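Local coordinates for 199aa long hypothetical Trp repressor binding protein (Sulfolobus tokodaii, PDB 2ZKI) that is of unknown function but has a flavodoxin-like fold of the NADPH-dependent FMN reductase family, consistent with binding of a flavin cofactor, at residues N6-I17 / M68-P79. Numbering follows the deposited sequence.
Sequences NILVLFYGYGSI and MRWADGFAIGSP. With SO4 (sulfate ion), chain I; SO4 (sulfate ion), chain N.
Two inner strands of a flavodoxin-like parallel sheet meet here, with 6-11 pairing with 73-79 in a ladder that runs from L8 N to G73 O, A75 N to L8 O (2.8 Å, nearly straight), L10 N to A75 O, G77 N to L10 O and finally Y12 N to G77 O. At the start of the ladder D72 grips N6 twice: its backbone N gives a bond to N6 O (2.7 Å), and its OD2, also salt-bridged to K195, takes N6 N through the anti lone pair (3.0 Å). The W70 ring turns one face to N6, whose CB makes a CH-pi contact 3.5 Å from the centroid of its six-membered ring. L8 swings CG away from its own N (chi1 -174°), which carries CD2 to the edge of the F74 ring (3.6 Å from CE1) and to M68 SD. At the far end of the pair, P79 CD packs against I17 CG1 (4.0 Å) and the edge of the Y12 ring. Y14 N bonds O4 of a sulfate, probably from the crystallisation liquor (2.8 Å); this loop binds the FMN phosphate in flavodoxins, consistent with a like role here. Strand 34-39 continues the sheet beyond 6-11 and strand 109-115 beyond 73-79, while F92 and L89 of helix 87-94 cover the L10 and I76 face.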
ATOM      1  N   ASN A   6       7.608   7.274 -27.656  1.00 37.20           N
ATOM      2  CA  ASN A   6       6.296   7.901 -27.554  1.00 36.43           C
ATOM      3  C   ASN A   6       5.829   7.951 -26.106  1.00 35.73           C
ATOM      4  O   ASN A   6       5.769   6.924 -25.427  1.00 35.60           O
ATOM      5  CB  ASN A   6       5.267   7.156 -28.410  1.00 36.62           C
ATOM      6  CG  ASN A   6       5.571   7.226 -29.900  1.00 36.89           C
ATOM      7  OD1 ASN A   6       5.378   6.246 -30.621  1.00 37.26           O
ATOM      8  ND2 ASN A   6       6.034   8.385 -30.368  1.00 37.21           N
ATOM      9  N   ILE A   7       5.505   9.152 -25.639  1.00 34.89           N
ATOM     10  CA  ILE A   7       5.069   9.348 -24.262  1.00 34.06           C
ATOM     11  C   ILE A   7       3.605   9.765 -24.219  1.00 33.55           C
ATOM     12  O   ILE A   7       3.226  10.794 -24.783  1.00 33.47           O
ATOM     13  CB  ILE A   7       5.961  10.386 -23.518  1.00 34.03           C
ATOM     14  CG1 ILE A   7       7.418   9.901 -23.435  1.00 33.74           C
ATOM     15  CG2 ILE A   7       5.400  10.710 -22.124  1.00 34.04           C
ATOM     16  CD1 ILE A   7       7.615   8.534 -22.776  1.00 33.21           C
ATOM     17  N   LEU A   8       2.791   8.947 -23.556  1.00 32.87           N
ATOM     18  CA  LEU A   8       1.384   9.262 -23.346  1.00 32.24           C
ATOM     19  C   LEU A   8       1.169   9.825 -21.948  1.00 31.83           C
ATOM     20  O   LEU A   8       1.472   9.170 -20.948  1.00 31.78           O
ATOM     21  CB  LEU A   8       0.504   8.023 -23.557  1.00 32.22           C
ATOM     22  CG  LEU A   8      -1.016   8.221 -23.521  1.00 31.95           C
ATOM     23  CD1 LEU A   8      -1.521   8.834 -24.817  1.00 32.01           C
ATOM     24  CD2 LEU A   8      -1.719   6.909 -23.252  1.00 31.68           C
ATOM     25  N   VAL A   9       0.655  11.048 -21.888  1.00 31.34           N
ATOM     26  CA  VAL A   9       0.270  11.650 -20.621  1.00 30.90           C
ATOM     27  C   VAL A   9      -1.238  11.475 -20.454  1.00 30.61           C
ATOM     28  O   VAL A   9      -2.038  12.139 -21.119  1.00 30.56           O
ATOM     29  CB  VAL A   9       0.693  13.140 -20.521  1.00 30.95           C
ATOM     30  CG1 VAL A   9       0.297  13.720 -19.174  1.00 30.88           C
ATOM     31  CG2 VAL A   9       2.198  13.291 -20.734  1.00 30.76           C
ATOM     32  N   LEU A  10      -1.606  10.550 -19.575  1.00 30.26           N
ATOM     33  CA  LEU A  10      -2.996  10.194 -19.331  1.00 29.89           C
ATOM     34  C   LEU A  10      -3.431  10.722 -17.970  1.00 29.76           C
ATOM     35  O   LEU A  10      -2.699  10.592 -16.990  1.00 29.74           O
ATOM     36  CB  LEU A  10      -3.153   8.674 -19.392  1.00 29.87           C
ATOM     37  CG  LEU A  10      -4.527   8.035 -19.184  1.00 29.71           C
ATOM     38  CD1 LEU A  10      -5.500   8.496 -20.245  1.00 29.33           C
ATOM     39  CD2 LEU A  10      -4.398   6.524 -19.199  1.00 29.74           C
ATOM     40  N   PHE A  11      -4.618  11.320 -17.911  1.00 29.61           N
ATOM     41  CA  PHE A  11      -5.109  11.902 -16.665  1.00 29.54           C
ATOM     42  C   PHE A  11      -6.629  12.010 -16.569  1.00 29.60           C
ATOM     43  O   PHE A  11      -7.322  12.124 -17.579  1.00 29.60           O
ATOM     44  CB  PHE A  11      -4.461  13.275 -16.412  1.00 29.47           C
ATOM     45  CG  PHE A  11      -4.977  14.377 -17.301  1.00 29.22           C
ATOM     46  CD1 PHE A  11      -4.437  14.583 -18.564  1.00 29.12           C
ATOM     47  CD2 PHE A  11      -5.992  15.223 -16.863  1.00 29.21           C
ATOM     48  CE1 PHE A  11      -4.911  15.607 -19.383  1.00 29.27           C
ATOM     49  CE2 PHE A  11      -6.472  16.249 -17.676  1.00 29.15           C
ATOM     50  CZ  PHE A  11      -5.930  16.440 -18.936  1.00 29.20           C
ATOM     51  N   TYR A  12      -7.133  11.959 -15.339  1.00 29.69           N
ATOM     52  CA  TYR A  12      -8.493  12.383 -15.036  1.00 29.84           C
ATOM     53  C   TYR A  12      -8.412  13.783 -14.437  1.00 30.10           C
ATOM     54  O   TYR A  12      -7.428  14.115 -13.774  1.00 30.21           O
ATOM     55  CB  TYR A  12      -9.160  11.419 -14.046  1.00 29.65           C
ATOM     56  CG  TYR A  12     -10.525  11.878 -13.565  1.00 29.42           C
ATOM     57  CD1 TYR A  12     -11.685  11.514 -14.247  1.00 29.10           C
ATOM     58  CD2 TYR A  12     -10.652  12.687 -12.434  1.00 29.38           C
ATOM     59  CE1 TYR A  12     -12.938  11.940 -13.813  1.00 29.17           C
ATOM     60  CE2 TYR A  12     -11.897  13.120 -11.992  1.00 29.44           C
ATOM     61  CZ  TYR A  12     -13.036  12.742 -12.684  1.00 29.47           C
ATOM     62  OH  TYR A  12     -14.270  13.170 -12.246  1.00 29.42           O
ATOM     63  N   GLY A  13      -9.429  14.607 -14.678  1.00 30.29           N
ATOM     64  CA  GLY A  13      -9.534  15.883 -13.976  1.00 30.73           C
ATOM     65  C   GLY A  13      -9.785  17.122 -14.812  1.00 31.01           C
ATOM     66  O   GLY A  13      -9.757  17.081 -16.044  1.00 30.98           O
ATOM     67  N   TYR A  14     -10.019  18.233 -14.115  1.00 31.26           N
ATOM     68  CA  TYR A  14     -10.436  19.486 -14.736  1.00 31.60           C
ATOM     69  C   TYR A  14      -9.707  20.701 -14.151  1.00 31.83           C
ATOM     70  O   TYR A  14      -9.821  21.813 -14.677  1.00 31.93           O
ATOM     71  CB  TYR A  14     -11.957  19.667 -14.590  1.00 31.64           C
ATOM     72  CG  TYR A  14     -12.775  18.478 -15.053  1.00 31.73           C
ATOM     73  CD1 TYR A  14     -13.127  18.331 -16.394  1.00 31.88           C
ATOM     74  CD2 TYR A  14     -13.191  17.497 -14.150  1.00 31.75           C
ATOM     75  CE1 TYR A  14     -13.871  17.239 -16.829  1.00 31.85           C
ATOM     76  CE2 TYR A  14     -13.937  16.400 -14.575  1.00 31.80           C
ATOM     77  CZ  TYR A  14     -14.274  16.280 -15.916  1.00 31.84           C
ATOM     78  OH  TYR A  14     -15.011  15.201 -16.349  1.00 31.84           O
ATOM     79  N   GLY A  15      -8.957  20.483 -13.070  1.00 32.02           N
ATOM     80  CA  GLY A  15      -8.303  21.572 -12.342  1.00 32.23           C
ATOM     81  C   GLY A  15      -6.797  21.653 -12.522  1.00 32.34           C
ATOM     82  O   GLY A  15      -6.293  21.694 -13.651  1.00 32.33           O
ATOM     83  N   SER A  16      -6.082  21.682 -11.397  1.00 32.39           N
ATOM     84  CA  SER A  16      -4.620  21.813 -11.381  1.00 32.44           C
ATOM     85  C   SER A  16      -3.883  20.571 -11.892  1.00 32.41           C
ATOM     86  O   SER A  16      -2.692  20.637 -12.213  1.00 32.41           O
ATOM     87  CB  SER A  16      -4.130  22.180  -9.976  1.00 32.44           C
ATOM     88  OG  SER A  16      -4.591  21.252  -9.007  1.00 32.60           O
ATOM     89  N   ILE A  17      -4.594  19.447 -11.961  1.00 32.36           N
ATOM     90  CA  ILE A  17      -4.045  18.202 -12.501  1.00 32.36           C
ATOM     91  C   ILE A  17      -3.762  18.330 -14.006  1.00 32.48           C
ATOM     92  O   ILE A  17      -2.824  17.714 -14.524  1.00 32.40           O
ATOM     93  CB  ILE A  17      -4.971  16.980 -12.183  1.00 32.29           C
ATOM     94  CG1 ILE A  17      -4.317  15.653 -12.589  1.00 32.09           C
ATOM     95  CG2 ILE A  17      -6.350  17.138 -12.818  1.00 32.12           C
ATOM     96  CD1 ILE A  17      -3.407  15.059 -11.534  1.00 31.82           C
ATOM     97  N   MET A  68      -2.783   3.710 -26.115  1.00 35.21           N
ATOM     98  CA  MET A  68      -2.016   2.831 -25.240  1.00 34.60           C
ATOM     99  C   MET A  68      -1.051   1.957 -26.044  1.00 34.39           C
ATOM    100  O   MET A  68       0.054   1.655 -25.587  1.00 34.44           O
ATOM    101  CB  MET A  68      -2.954   1.954 -24.402  1.00 34.53           C
ATOM    102  CG  MET A  68      -4.026   2.715 -23.620  1.00 33.98           C
ATOM    103  SD  MET A  68      -3.397   3.679 -22.229  1.00 33.15           S
ATOM    104  CE  MET A  68      -3.004   2.382 -21.056  1.00 33.01           C
ATOM    105  N   ARG A  69      -1.476   1.551 -27.241  1.00 34.04           N
ATOM    106  CA  ARG A  69      -0.635   0.762 -28.145  1.00 33.61           C
ATOM    107  C   ARG A  69       0.485   1.619 -28.736  1.00 33.44           C
ATOM    108  O   ARG A  69       1.611   1.151 -28.915  1.00 33.39           O
ATOM    109  CB  ARG A  69      -1.471   0.161 -29.278  1.00 33.57           C
ATOM    110  CG  ARG A  69      -2.519  -0.848 -28.843  1.00 33.04           C
ATOM    111  CD  ARG A  69      -3.330  -1.318 -30.037  1.00 32.23           C
ATOM    112  NE  ARG A  69      -4.294  -2.352 -29.671  1.00 31.39           N
ATOM    113  CZ  ARG A  69      -5.595  -2.144 -29.484  1.00 30.99           C
ATOM    114  NH1 ARG A  69      -6.112  -0.931 -29.633  1.00 30.77           N
ATOM    115  NH2 ARG A  69      -6.383  -3.158 -29.151  1.00 30.65           N
ATOM    116  N   TRP A  70       0.148   2.872 -29.036  1.00 33.18           N
ATOM    117  CA  TRP A  70       1.063   3.846 -29.626  1.00 32.93           C
ATOM    118  C   TRP A  70       2.254   4.139 -28.720  1.00 32.71           C
ATOM    119  O   TRP A  70       3.401   4.168 -29.178  1.00 32.71           O
ATOM    120  CB  TRP A  70       0.293   5.137 -29.925  1.00 33.10           C
ATOM    121  CG  TRP A  70       1.136   6.312 -30.322  1.00 33.25           C
ATOM    122  CD1 TRP A  70       1.641   6.576 -31.561  1.00 33.37           C
ATOM    123  CD2 TRP A  70       1.555   7.395 -29.478  1.00 33.59           C
ATOM    124  NE1 TRP A  70       2.359   7.750 -31.542  1.00 33.60           N
ATOM    125  CE2 TRP A  70       2.322   8.273 -30.275  1.00 33.69           C
ATOM    126  CE3 TRP A  70       1.364   7.703 -28.123  1.00 33.42           C
ATOM    127  CZ2 TRP A  70       2.893   9.447 -29.766  1.00 33.57           C
ATOM    128  CZ3 TRP A  70       1.934   8.869 -27.616  1.00 33.30           C
ATOM    129  CH2 TRP A  70       2.691   9.725 -28.437  1.00 33.34           C
ATOM    130  N   ALA A  71       1.967   4.334 -27.435  1.00 32.33           N
ATOM    131  CA  ALA A  71       2.954   4.788 -26.457  1.00 31.88           C
ATOM    132  C   ALA A  71       4.044   3.763 -26.148  1.00 31.58           C
ATOM    133  O   ALA A  71       3.804   2.553 -26.168  1.00 31.61           O
ATOM    134  CB  ALA A  71       2.255   5.218 -25.174  1.00 31.86           C
ATOM    135  N   ASP A  72       5.242   4.274 -25.870  1.00 31.13           N
ATOM    136  CA  ASP A  72       6.359   3.472 -25.375  1.00 30.72           C
ATOM    137  C   ASP A  72       6.595   3.746 -23.887  1.00 30.32           C
ATOM    138  O   ASP A  72       7.394   3.065 -23.242  1.00 30.25           O
ATOM    139  CB  ASP A  72       7.633   3.779 -26.169  1.00 30.83           C
ATOM    140  CG  ASP A  72       7.500   3.444 -27.642  1.00 30.98           C
ATOM    141  OD1 ASP A  72       7.356   2.246 -27.971  1.00 31.52           O
ATOM    142  OD2 ASP A  72       7.554   4.379 -28.471  1.00 31.00           O
ATOM    143  N   GLY A  73       5.900   4.755 -23.359  1.00 29.80           N
ATOM    144  CA  GLY A  73       5.999   5.150 -21.954  1.00 29.13           C
ATOM    145  C   GLY A  73       4.776   5.934 -21.511  1.00 28.67           C
ATOM    146  O   GLY A  73       4.130   6.607 -22.323  1.00 28.69           O
ATOM    147  N   PHE A  74       4.468   5.862 -20.217  1.00 28.12           N
ATOM    148  CA  PHE A  74       3.213   6.400 -19.690  1.00 27.47           C
ATOM    149  C   PHE A  74       3.382   7.329 -18.495  1.00 27.14           C
ATOM    150  O   PHE A  74       4.149   7.043 -17.578  1.00 27.19           O
ATOM    151  CB  PHE A  74       2.281   5.253 -19.294  1.00 27.36           C
ATOM    152  CG  PHE A  74       1.791   4.440 -20.452  1.00 27.09           C
ATOM    153  CD1 PHE A  74       0.619   4.785 -21.112  1.00 26.72           C
ATOM    154  CD2 PHE A  74       2.498   3.319 -20.879  1.00 27.13           C
ATOM    155  CE1 PHE A  74       0.160   4.029 -22.182  1.00 26.93           C
ATOM    156  CE2 PHE A  74       2.047   2.555 -21.950  1.00 26.93           C
ATOM    157  CZ  PHE A  74       0.876   2.912 -22.602  1.00 27.00           C
ATOM    158  N   ALA A  75       2.648   8.439 -18.520  1.00 26.71           N
ATOM    159  CA  ALA A  75       2.526   9.333 -17.371  1.00 26.26           C
ATOM    160  C   ALA A  75       1.055   9.385 -16.962  1.00 26.07           C
ATOM    161  O   ALA A  75       0.280  10.198 -17.474  1.00 26.14           O
ATOM    162  CB  ALA A  75       3.051  10.721 -17.709  1.00 26.01           C
ATOM    163  N   ILE A  76       0.675   8.492 -16.049  1.00 25.68           N
ATOM    164  CA  ILE A  76      -0.720   8.336 -15.635  1.00 25.27           C
ATOM    165  C   ILE A  76      -1.001   9.083 -14.331  1.00 25.01           C
ATOM    166  O   ILE A  76      -0.334   8.860 -13.320  1.00 24.99           O
ATOM    167  CB  ILE A  76      -1.114   6.839 -15.523  1.00 25.28           C
ATOM    168  CG1 ILE A  76      -0.976   6.153 -16.890  1.00 25.21           C
ATOM    169  CG2 ILE A  76      -2.536   6.687 -14.977  1.00 25.24           C
ATOM    170  CD1 ILE A  76      -0.974   4.634 -16.844  1.00 25.20           C
ATOM    171  N   GLY A  77      -1.994   9.970 -14.366  1.00 24.72           N
ATOM    172  CA  GLY A  77      -2.308  10.817 -13.220  1.00 24.32           C
ATOM    173  C   GLY A  77      -3.783  10.997 -12.929  1.00 24.09           C
ATOM    174  O   GLY A  77      -4.631  10.731 -13.780  1.00 24.00           O
ATOM    175  N   SER A  78      -4.070  11.451 -11.710  1.00 23.92           N
ATOM    176  CA  SER A  78      -5.432  11.688 -11.229  1.00 23.71           C
ATOM    177  C   SER A  78      -5.381  12.425  -9.898  1.00 23.62           C
ATOM    178  O   SER A  78      -4.520  12.127  -9.068  1.00 23.67           O
ATOM    179  CB  SER A  78      -6.180  10.365 -11.036  1.00 23.67           C
ATOM    180  OG  SER A  78      -7.342  10.536 -10.241  1.00 23.50           O
ATOM    181  N   PRO A  79      -6.309  13.377  -9.677  1.00 23.52           N
ATOM    182  CA  PRO A  79      -6.403  13.994  -8.356  1.00 23.44           C
ATOM    183  C   PRO A  79      -6.841  12.952  -7.331  1.00 23.39           C
ATOM    184  O   PRO A  79      -7.640  12.068  -7.653  1.00 23.36           O
ATOM    185  CB  PRO A  79      -7.488  15.063  -8.538  1.00 23.46           C
ATOM    186  CG  PRO A  79      -8.283  14.616  -9.715  1.00 23.38           C
ATOM    187  CD  PRO A  79      -7.309  13.923 -10.614  1.00 23.49           C
TER
HETATM  188  S   SO4 I 501     -10.362  18.286 -10.388  1.00 45.59           S
HETATM  189  O1  SO4 I 501     -10.497  19.740 -10.393  1.00 45.57           O
HETATM  190  O2  SO4 I 501      -8.949  17.927 -10.500  1.00 45.77           O
HETATM  191  O3  SO4 I 501     -10.910  17.756  -9.142  1.00 45.42           O
HETATM  192  O4  SO4 I 501     -11.088  17.723 -11.523  1.00 45.55           O
HETATM  193  S   SO4 N 506      -9.364  -1.629 -30.359  1.00117.51           S
HETATM  194  O1  SO4 N 506      -8.503  -0.709 -31.099  1.00117.51           O
HETATM  195  O2  SO4 N 506     -10.704  -1.059 -30.264  1.00117.55           O
HETATM  196  O3  SO4 N 506      -9.420  -2.914 -31.053  1.00117.46           O
HETATM  197  O4  SO4 N 506      -8.827  -1.830 -29.016  1.00117.43           O